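Local coordinates for hypothetical protein Atu2684 (Agrobacterium tumefaciens, PDB 2AXO) that is of unknown function but belongs to the DUF1223 family of the thioredoxin clan and contains a disulfide consistent with a redox-related role, at residues H79-N84 / A93-T98. Numbering follows the deposited sequence.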
ATOM      1  N   HIS A  79      -0.612  -3.601  12.079  1.00 12.57           N
ATOM      2  CA  HIS A  79      -1.870  -3.314  11.403  1.00 13.14           C
ATOM      3  C   HIS A  79      -1.636  -2.320  10.272  1.00 13.48           C
ATOM      4  O   HIS A  79      -1.145  -1.214  10.502  1.00 13.39           O
ATOM      5  CB  HIS A  79      -2.894  -2.753  12.392  1.00 13.49           C
ATOM      6  CG  HIS A  79      -3.450  -3.778  13.331  1.00 14.99           C
ATOM      7  ND1 HIS A  79      -2.688  -4.393  14.300  1.00 17.72           N
ATOM      8  CD2 HIS A  79      -4.695  -4.300  13.444  1.00 13.97           C
ATOM      9  CE1 HIS A  79      -3.440  -5.249  14.972  1.00 15.25           C
ATOM     10  NE2 HIS A  79      -4.661  -5.212  14.471  1.00 19.28           N
ATOM     11  N   VAL A  80      -1.983  -2.726   9.053  1.00 15.10           N
ATOM     12  CA  VAL A  80      -1.815  -1.877   7.873  1.00 15.99           C
ATOM     13  C   VAL A  80      -3.005  -0.935   7.704  1.00 18.07           C
ATOM     14  O   VAL A  80      -4.097  -1.206   8.199  1.00 18.16           O
ATOM     15  CB  VAL A  80      -1.644  -2.731   6.596  1.00 16.83           C
ATOM     16  CG1 VAL A  80      -0.364  -3.544   6.701  1.00 17.32           C
ATOM     17  CG2 VAL A  80      -2.847  -3.650   6.408  1.00 15.36           C
ATOM     18  N   ASP A  81      -2.799   0.172   7.000  1.00 19.82           N
ATOM     19  CA  ASP A  81      -3.876   1.138   6.826  1.00 21.35           C
ATOM     20  C   ASP A  81      -4.685   1.007   5.543  1.00 22.17           C
ATOM     21  O   ASP A  81      -5.700   1.682   5.384  1.00 23.72           O
ATOM     22  CB  ASP A  81      -3.320   2.566   6.928  1.00 23.01           C
ATOM     23  CG  ASP A  81      -2.411   2.927   5.767  1.00 23.63           C
ATOM     24  OD1 ASP A  81      -2.078   2.037   4.954  1.00 22.99           O
ATOM     25  OD2 ASP A  81      -2.021   4.108   5.667  1.00 25.76           O
ATOM     26  N   TYR A  82      -4.271   0.132   4.635  1.00 21.18           N
ATOM     27  CA  TYR A  82      -5.003   0.026   3.386  1.00 21.89           C
ATOM     28  C   TYR A  82      -6.308  -0.764   3.395  1.00 21.41           C
ATOM     29  O   TYR A  82      -6.808  -1.165   2.345  1.00 22.24           O
ATOM     30  CB  TYR A  82      -4.073  -0.464   2.269  1.00 21.65           C
ATOM     31  CG  TYR A  82      -3.307  -1.741   2.526  1.00 21.03           C
ATOM     32  CD1 TYR A  82      -3.942  -2.979   2.479  1.00 21.13           C
ATOM     33  CD2 TYR A  82      -1.926  -1.714   2.703  1.00 20.10           C
ATOM     34  CE1 TYR A  82      -3.216  -4.164   2.585  1.00 18.85           C
ATOM     35  CE2 TYR A  82      -1.190  -2.885   2.813  1.00 16.48           C
ATOM     36  CZ  TYR A  82      -1.837  -4.105   2.747  1.00 17.18           C
ATOM     37  OH  TYR A  82      -1.103  -5.265   2.799  1.00 13.99           O
ATOM     38  N   TRP A  83      -6.869  -0.967   4.582  1.00 22.64           N
ATOM     39  CA  TRP A  83      -8.139  -1.669   4.710  1.00 24.39           C
ATOM     40  C   TRP A  83      -9.159  -0.739   5.344  1.00 26.84           C
ATOM     41  O   TRP A  83     -10.295  -1.130   5.613  1.00 27.90           O
ATOM     42  CB  TRP A  83      -7.994  -2.934   5.559  1.00 22.21           C
ATOM     43  CG  TRP A  83      -7.392  -4.068   4.814  1.00 19.34           C
ATOM     44  CD1 TRP A  83      -6.106  -4.524   4.902  1.00 20.22           C
ATOM     45  CD2 TRP A  83      -8.045  -4.890   3.842  1.00 17.59           C
ATOM     46  NE1 TRP A  83      -5.920  -5.579   4.046  1.00 17.40           N
ATOM     47  CE2 TRP A  83      -7.094  -5.827   3.383  1.00 17.57           C
ATOM     48  CE3 TRP A  83      -9.342  -4.925   3.312  1.00 17.78           C
ATOM     49  CZ2 TRP A  83      -7.400  -6.797   2.420  1.00 15.89           C
ATOM     50  CZ3 TRP A  83      -9.647  -5.889   2.351  1.00 16.92           C
ATOM     51  CH2 TRP A  83      -8.678  -6.811   1.917  1.00 17.55           C
ATOM     52  N   ASN A  84      -8.744   0.499   5.581  1.00 29.62           N
ATOM     53  CA  ASN A  84      -9.629   1.490   6.173  1.00 32.19           C
ATOM     54  C   ASN A  84     -10.399   2.182   5.061  1.00 33.87           C
ATOM     55  O   ASN A  84      -9.873   2.396   3.970  1.00 35.11           O
ATOM     56  CB  ASN A  84      -8.830   2.533   6.961  1.00 31.89           C
ATOM     57  CG  ASN A  84      -7.887   1.910   7.970  1.00 32.07           C
ATOM     58  OD1 ASN A  84      -8.246   0.970   8.677  1.00 32.84           O
ATOM     59  ND2 ASN A  84      -6.673   2.442   8.049  1.00 33.46           N
ATOM     60  N   ALA A  93      -4.080   0.686  13.146  1.00 25.69           N
ATOM     61  CA  ALA A  93      -3.330   0.782  11.900  1.00 25.30           C
ATOM     62  C   ALA A  93      -2.548   2.080  11.794  1.00 25.00           C
ATOM     63  O   ALA A  93      -2.834   3.051  12.492  1.00 24.68           O
ATOM     64  CB  ALA A  93      -4.275   0.655  10.712  1.00 25.08           C
ATOM     65  N   SER A  94      -1.555   2.089  10.911  1.00 23.16           N
ATOM     66  CA  SER A  94      -0.752   3.280  10.695  1.00 20.84           C
ATOM     67  C   SER A  94      -0.055   3.204   9.345  1.00 20.69           C
ATOM     68  O   SER A  94       0.193   2.120   8.806  1.00 17.69           O
ATOM     69  CB  SER A  94       0.292   3.449  11.802  1.00 21.03           C
ATOM     70  OG  SER A  94       1.410   2.614  11.582  1.00 17.87           O
ATOM     71  N   LYS A  95       0.259   4.375   8.811  1.00 19.33           N
ATOM     72  CA  LYS A  95       0.931   4.495   7.529  1.00 20.96           C
ATOM     73  C   LYS A  95       2.345   3.935   7.657  1.00 19.57           C
ATOM     74  O   LYS A  95       2.865   3.319   6.730  1.00 18.60           O
ATOM     75  CB  LYS A  95       0.964   5.972   7.121  1.00 22.12           C
ATOM     76  CG  LYS A  95       1.177   6.233   5.641  1.00 28.24           C
ATOM     77  CD  LYS A  95       2.638   6.176   5.256  1.00 30.39           C
ATOM     78  CE  LYS A  95       2.825   6.509   3.781  1.00 33.71           C
ATOM     79  NZ  LYS A  95       2.114   5.543   2.890  1.00 33.80           N
ATOM     80  N   GLU A  96       2.953   4.145   8.820  1.00 19.14           N
ATOM     81  CA  GLU A  96       4.306   3.663   9.081  1.00 18.86           C
ATOM     82  C   GLU A  96       4.376   2.142   9.006  1.00 16.96           C
ATOM     83  O   GLU A  96       5.346   1.583   8.500  1.00 15.79           O
ATOM     84  CB  GLU A  96       4.784   4.141  10.455  1.00 23.48           C
ATOM     85  CG  GLU A  96       5.076   5.641  10.539  1.00 29.16           C
ATOM     86  CD  GLU A  96       3.857   6.496  10.245  1.00 32.02           C
ATOM     87  OE1 GLU A  96       2.825   6.321  10.926  1.00 32.87           O
ATOM     88  OE2 GLU A  96       3.928   7.348   9.332  1.00 34.58           O
ATOM     89  N   ASN A  97       3.347   1.470   9.515  1.00 17.26           N
ATOM     90  CA  ASN A  97       3.322   0.016   9.471  1.00 15.44           C
ATOM     91  C   ASN A  97       3.239  -0.454   8.035  1.00 14.32           C
ATOM     92  O   ASN A  97       3.907  -1.407   7.642  1.00 13.92           O
ATOM     93  CB  ASN A  97       2.124  -0.537  10.234  1.00 14.74           C
ATOM     94  CG  ASN A  97       2.312  -0.478  11.722  1.00 12.07           C
ATOM     95  OD1 ASN A  97       3.413  -0.225  12.200  1.00 14.11           O
ATOM     96  ND2 ASN A  97       1.241  -0.723  12.469  1.00 10.68           N
ATOM     97  N   THR A  98       2.398   0.207   7.252  1.00 14.27           N
ATOM     98  CA  THR A  98       2.258  -0.174   5.862  1.00 13.62           C
ATOM     99  C   THR A  98       3.587   0.059   5.143  1.00 13.93           C
ATOM    100  O   THR A  98       4.015  -0.767   4.337  1.00 13.69           O
ATOM    101  CB  THR A  98       1.131   0.619   5.170  1.00 15.23           C
ATOM    102  OG1 THR A  98      -0.082   0.478   5.922  1.00 12.78           O
ATOM    103  CG2 THR A  98       0.900   0.092   3.758  1.00 15.83           C
TER
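Ala93, Ser94 and Asn97, at and just before the start of helix 95-107, converge on His79 O. Asn97 ND2 donates to His79 O at 3.1 Å, the acceptor lying in the plane of the Asn97 amide. Ser94 N adds a weak bond to the same oxygen, and Ala93 CA makes a CA-H...O contact there at 3.3 Å. The amide of Asn97 has a second acceptor, Val203 O. Ser94 is the N-cap: its OG accepts from Asn97 N at 3.1 Å. Next to this, Ala93 CB presses on Val80 O at 3.1 Å.

Thr98 OG1 donates to Asp81 OD1 at 2.7 Å, meeting it from above the carboxylate plane. Asp81 CG lies between the backbone N and the carbonyl carbon (chi1 68°). Thr98 CG2 touches the edge of the Tyr82 ring at CD2.

The other branch of Asp81 is held more loosely. OD2 lies 3.5 Å from Lys95 CA, but 5.2 Å from Lys95 NZ. Its long, weak ion pair is with Lys95 of the second subunit.

The contact sets the loop after strand 74-79 against the start of helix 95-107. That strand runs parallel to 45-50 in a four-stranded mixed sheet, consistent with a thioredoxin-like fold. Val80 is backbone-bonded to Thr50 of strand 45-50. Tyr102 of the second subunit packs on Thr98 and meets the Tyr82 ring, which places this helix start at the dimer interface.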